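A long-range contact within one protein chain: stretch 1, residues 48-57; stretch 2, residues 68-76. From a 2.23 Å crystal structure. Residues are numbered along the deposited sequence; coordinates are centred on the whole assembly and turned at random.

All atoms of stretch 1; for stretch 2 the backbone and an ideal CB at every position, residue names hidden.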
# COMPACT_ATOMS: atom_id res chain seq x y z
N ASP A 48 -16.23 -14.08 4.81
CA ASP A 48 -15.53 -12.79 4.87
C ASP A 48 -16.01 -11.92 6.02
O ASP A 48 -15.19 -11.46 6.82
CB ASP A 48 -15.65 -12.03 3.54
CG ASP A 48 -14.89 -12.70 2.39
OD1 ASP A 48 -13.94 -13.47 2.62
OD2 ASP A 48 -15.26 -12.43 1.23
N VAL A 49 -17.32 -11.69 6.12
CA VAL A 49 -17.87 -10.88 7.23
C VAL A 49 -17.71 -11.54 8.60
O VAL A 49 -17.44 -10.86 9.58
CB VAL A 49 -19.36 -10.49 7.00
CG1 VAL A 49 -20.27 -11.72 7.06
CG2 VAL A 49 -19.81 -9.45 8.02
N ASP A 50 -17.88 -12.87 8.67
CA ASP A 50 -17.69 -13.60 9.93
C ASP A 50 -16.28 -13.42 10.46
O ASP A 50 -16.07 -13.23 11.65
CB ASP A 50 -17.97 -15.10 9.75
CG ASP A 50 -19.42 -15.41 9.42
OD1 ASP A 50 -20.29 -14.53 9.60
OD2 ASP A 50 -19.69 -16.55 8.98
N GLU A 51 -15.30 -13.49 9.56
CA GLU A 51 -13.91 -13.29 9.94
C GLU A 51 -13.66 -11.85 10.38
O GLU A 51 -12.89 -11.62 11.31
CB GLU A 51 -12.97 -13.64 8.78
CG GLU A 51 -12.94 -15.12 8.48
CD GLU A 51 -12.43 -15.92 9.65
OE1 GLU A 51 -11.24 -15.78 9.98
OE2 GLU A 51 -13.22 -16.69 10.23
N HIS A 52 -14.30 -10.89 9.72
CA HIS A 52 -14.16 -9.51 10.12
C HIS A 52 -14.71 -9.30 11.53
O HIS A 52 -14.06 -8.67 12.37
CB HIS A 52 -14.88 -8.57 9.16
CG HIS A 52 -14.99 -7.17 9.67
ND1 HIS A 52 -13.95 -6.27 9.60
CD2 HIS A 52 -15.99 -6.53 10.32
CE1 HIS A 52 -14.31 -5.13 10.16
NE2 HIS A 52 -15.55 -5.26 10.60
N LEU A 53 -15.89 -9.84 11.80
CA LEU A 53 -16.53 -9.69 13.10
C LEU A 53 -15.72 -10.33 14.23
O LEU A 53 -15.64 -9.77 15.32
CB LEU A 53 -17.96 -10.25 13.09
CG LEU A 53 -18.96 -9.51 12.19
CD1 LEU A 53 -20.33 -10.17 12.27
CD2 LEU A 53 -19.04 -8.03 12.53
N LYS A 54 -15.11 -11.49 13.95
CA LYS A 54 -14.17 -12.12 14.91
C LYS A 54 -13.02 -11.20 15.31
O LYS A 54 -12.67 -11.12 16.48
CB LYS A 54 -13.56 -13.39 14.32
CG LYS A 54 -14.43 -14.63 14.40
CD LYS A 54 -13.55 -15.88 14.43
CE LYS A 54 -14.32 -17.13 14.04
NZ LYS A 54 -14.48 -17.23 12.56
N ARG A 55 -12.44 -10.52 14.33
CA ARG A 55 -11.31 -9.64 14.58
C ARG A 55 -11.71 -8.49 15.49
O ARG A 55 -10.99 -8.16 16.43
CB ARG A 55 -10.75 -9.08 13.28
CG ARG A 55 -10.06 -10.13 12.42
CD ARG A 55 -9.84 -9.64 11.01
NE ARG A 55 -9.44 -10.75 10.15
CZ ARG A 55 -9.95 -11.03 8.96
NH1 ARG A 55 -10.87 -10.26 8.38
NH2 ARG A 55 -9.50 -12.09 8.31
N ILE A 56 -12.86 -7.89 15.21
CA ILE A 56 -13.37 -6.80 16.05
C ILE A 56 -13.60 -7.25 17.49
O ILE A 56 -13.27 -6.53 18.43
CB ILE A 56 -14.71 -6.24 15.54
CG1 ILE A 56 -14.60 -5.72 14.10
CG2 ILE A 56 -15.20 -5.13 16.47
CD1 ILE A 56 -13.58 -4.62 13.89
N GLN A 57 -14.19 -8.43 17.66
CA GLN A 57 -14.50 -8.92 18.99
C GLN A 57 -13.23 -9.29 19.74
O GLN A 57 -13.18 -9.18 20.97
CB GLN A 57 -15.47 -10.10 18.91
CG GLN A 57 -16.02 -10.56 20.27
CD GLN A 57 -16.85 -9.50 20.97
OE1 GLN A 57 -17.26 -8.50 20.37
NE2 GLN A 57 -17.13 -9.71 22.25
N UNK A 68 -14.21 -1.06 22.61
CA UNK A 68 -15.61 -1.25 23.00
C UNK A 68 -16.54 -1.01 21.81
O UNK A 68 -17.52 -0.27 21.93
CB UNK A 68 -15.98 -0.31 24.15
N UNK A 69 -16.24 -1.64 20.67
CA UNK A 69 -17.04 -1.44 19.46
C UNK A 69 -18.36 -2.16 19.55
O UNK A 69 -18.42 -3.31 20.00
CB UNK A 69 -16.28 -1.91 18.22
N UNK A 70 -19.43 -1.47 19.14
CA UNK A 70 -20.75 -2.07 19.01
C UNK A 70 -21.07 -2.27 17.53
O UNK A 70 -21.43 -1.31 16.83
CB UNK A 70 -21.81 -1.20 19.68
N UNK A 71 -20.92 -3.50 17.06
CA UNK A 71 -21.11 -3.80 15.65
C UNK A 71 -22.59 -4.07 15.37
O UNK A 71 -23.13 -5.11 15.74
CB UNK A 71 -20.25 -5.00 15.23
N UNK A 72 -23.24 -3.10 14.74
CA UNK A 72 -24.63 -3.24 14.32
C UNK A 72 -24.62 -3.81 12.91
O UNK A 72 -24.36 -3.09 11.95
CB UNK A 72 -25.38 -1.91 14.38
N UNK A 73 -24.91 -5.10 12.80
CA UNK A 73 -24.65 -5.85 11.57
C UNK A 73 -25.91 -6.07 10.74
O UNK A 73 -26.97 -6.38 11.28
CB UNK A 73 -24.02 -7.20 11.91
N UNK A 74 -25.76 -5.91 9.43
CA UNK A 74 -26.77 -6.33 8.47
C UNK A 74 -26.12 -7.22 7.42
O UNK A 74 -25.20 -6.79 6.70
CB UNK A 74 -27.45 -5.12 7.82
N UNK A 75 -26.60 -8.46 7.31
CA UNK A 75 -26.14 -9.34 6.25
C UNK A 75 -27.32 -9.74 5.37
O UNK A 75 -28.40 -10.04 5.86
CB UNK A 75 -25.45 -10.58 6.83
N UNK A 76 -27.09 -9.73 4.06
CA UNK A 76 -28.11 -10.06 3.08
C UNK A 76 -27.62 -9.74 1.68
O UNK A 76 -26.64 -9.01 1.51
CB UNK A 76 -29.41 -9.31 3.38

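Stretch 1 is a helix. Stretch 2 is largely a strand, 70-75, running nearly antiparallel to it, with axes 10.0 Å apart at closest approach. Because the backbone is extended, alternate positions (69, 71, 73, 75) turn to the helix.

Position 68 points its CB away, and no atom of stretch 1 lies within 5.5 Å of it. Almost any side chain would suit. The residue is A68.

Position 69 points toward the helix. Its ideal CB lies 3.8 Å from I56 CG2, so an apolar group is favoured, aliphatic or aromatic. The residue is W69. W69 CB packs on I56 CG2 at 3.8 Å. The ring, with chi1 in m, meets that methyl obliquely, and its NE1 is hydrogen-bonded elsewhere in the structure.

Position 70 has extended backbone angles (-106/101) and its CB points away. Stretch 1 sets no demand here, and a polar residue is as suitable as any. It is N70.

Position 71 points toward the helix. Its ideal CB is 4.2 Å from L53 CD2 and 5.2 Å from I56 CG2, which would suit a leucine, isoleucine or methionine. The imidazole of H52 lies further off, so a longer side chain with a polar end is also reasonable. The residue is E71, with chi1 and chi2 both in m. Its aliphatic part passes between the strand and the helix. E71 OE2 comes to 3.6 Å from I56 CG2. E71 OE1 lies at the edge of the H52 ring, 3.9 Å from H52 NE2, too far for a direct hydrogen bond. A water closes the gap: its O donates to E71 OE1 at 2.7 Å and is hydrogen-bonded to H52 NE2, also at 2.7 Å.

Position 72 is out of reach of the helix, which leaves the choice open. It is I72.

Position 73 points toward the helix again, with its ideal CB 4.7 Å from L53 CD1. A small or medium aliphatic side chain would fit. The residue is V73, with chi1 in t. V73 CG2 packs on L53 CD2 at 3.9 Å.

Position 74 is out of reach, and a large side chain meets no obstacle from stretch 1. It is Y74.

Position 75 points toward the helix near V49, but its ideal CB is 5.3 Å from V49 CG1. Valine, isoleucine or threonine would each offer a methyl. The residue is T75; T75 CG2 reaches 4.2 Å from V49 CG1.

Position 76 is out of reach, with phi/psi of 171/163, a conformation that favours glycine. It is G76.

Stretch 2 (68-76) AWNEIVYTG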
# COMPACT_ATOMS: atom_id res chain seq x y z
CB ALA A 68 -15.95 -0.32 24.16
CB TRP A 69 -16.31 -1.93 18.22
CG TRP A 69 -14.98 -1.30 18.03
CD1 TRP A 69 -13.77 -1.91 18.13
CD2 TRP A 69 -14.71 0.08 17.73
NE1 TRP A 69 -12.77 -1.01 17.90
CE2 TRP A 69 -13.31 0.22 17.65
CE3 TRP A 69 -15.52 1.19 17.51
CZ2 TRP A 69 -12.70 1.44 17.37
CZ3 TRP A 69 -14.91 2.40 17.23
CH2 TRP A 69 -13.51 2.52 17.15
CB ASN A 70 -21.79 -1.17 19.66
CG ASN A 70 -23.19 -1.72 19.52
OD1 ASN A 70 -23.40 -2.93 19.47
ND2 ASN A 70 -24.16 -0.82 19.48
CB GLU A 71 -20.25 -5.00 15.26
CG GLU A 71 -18.76 -4.79 15.51
CD GLU A 71 -18.12 -3.85 14.51
OE1 GLU A 71 -18.19 -4.13 13.30
OE2 GLU A 71 -17.51 -2.85 14.94
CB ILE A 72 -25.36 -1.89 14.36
CG1 ILE A 72 -25.28 -1.29 15.76
CG2 ILE A 72 -26.81 -2.08 13.94
CD1 ILE A 72 -25.52 0.21 15.81
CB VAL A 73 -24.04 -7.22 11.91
CG1 VAL A 73 -23.78 -8.03 10.64
CG2 VAL A 73 -22.76 -7.05 12.73
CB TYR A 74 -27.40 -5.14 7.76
CG TYR A 74 -28.44 -5.62 6.79
CD1 TYR A 74 -29.75 -5.83 7.20
CD2 TYR A 74 -28.11 -5.92 5.46
CE1 TYR A 74 -30.72 -6.29 6.32
CE2 TYR A 74 -29.06 -6.38 4.58
CZ TYR A 74 -30.36 -6.57 5.02
OH TYR A 74 -31.32 -7.03 4.16
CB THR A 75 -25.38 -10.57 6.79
OG1 THR A 75 -26.20 -11.30 7.70
CG2 THR A 75 -24.11 -10.13 7.50
O HOH W 1 -16.66 -2.93 11.42
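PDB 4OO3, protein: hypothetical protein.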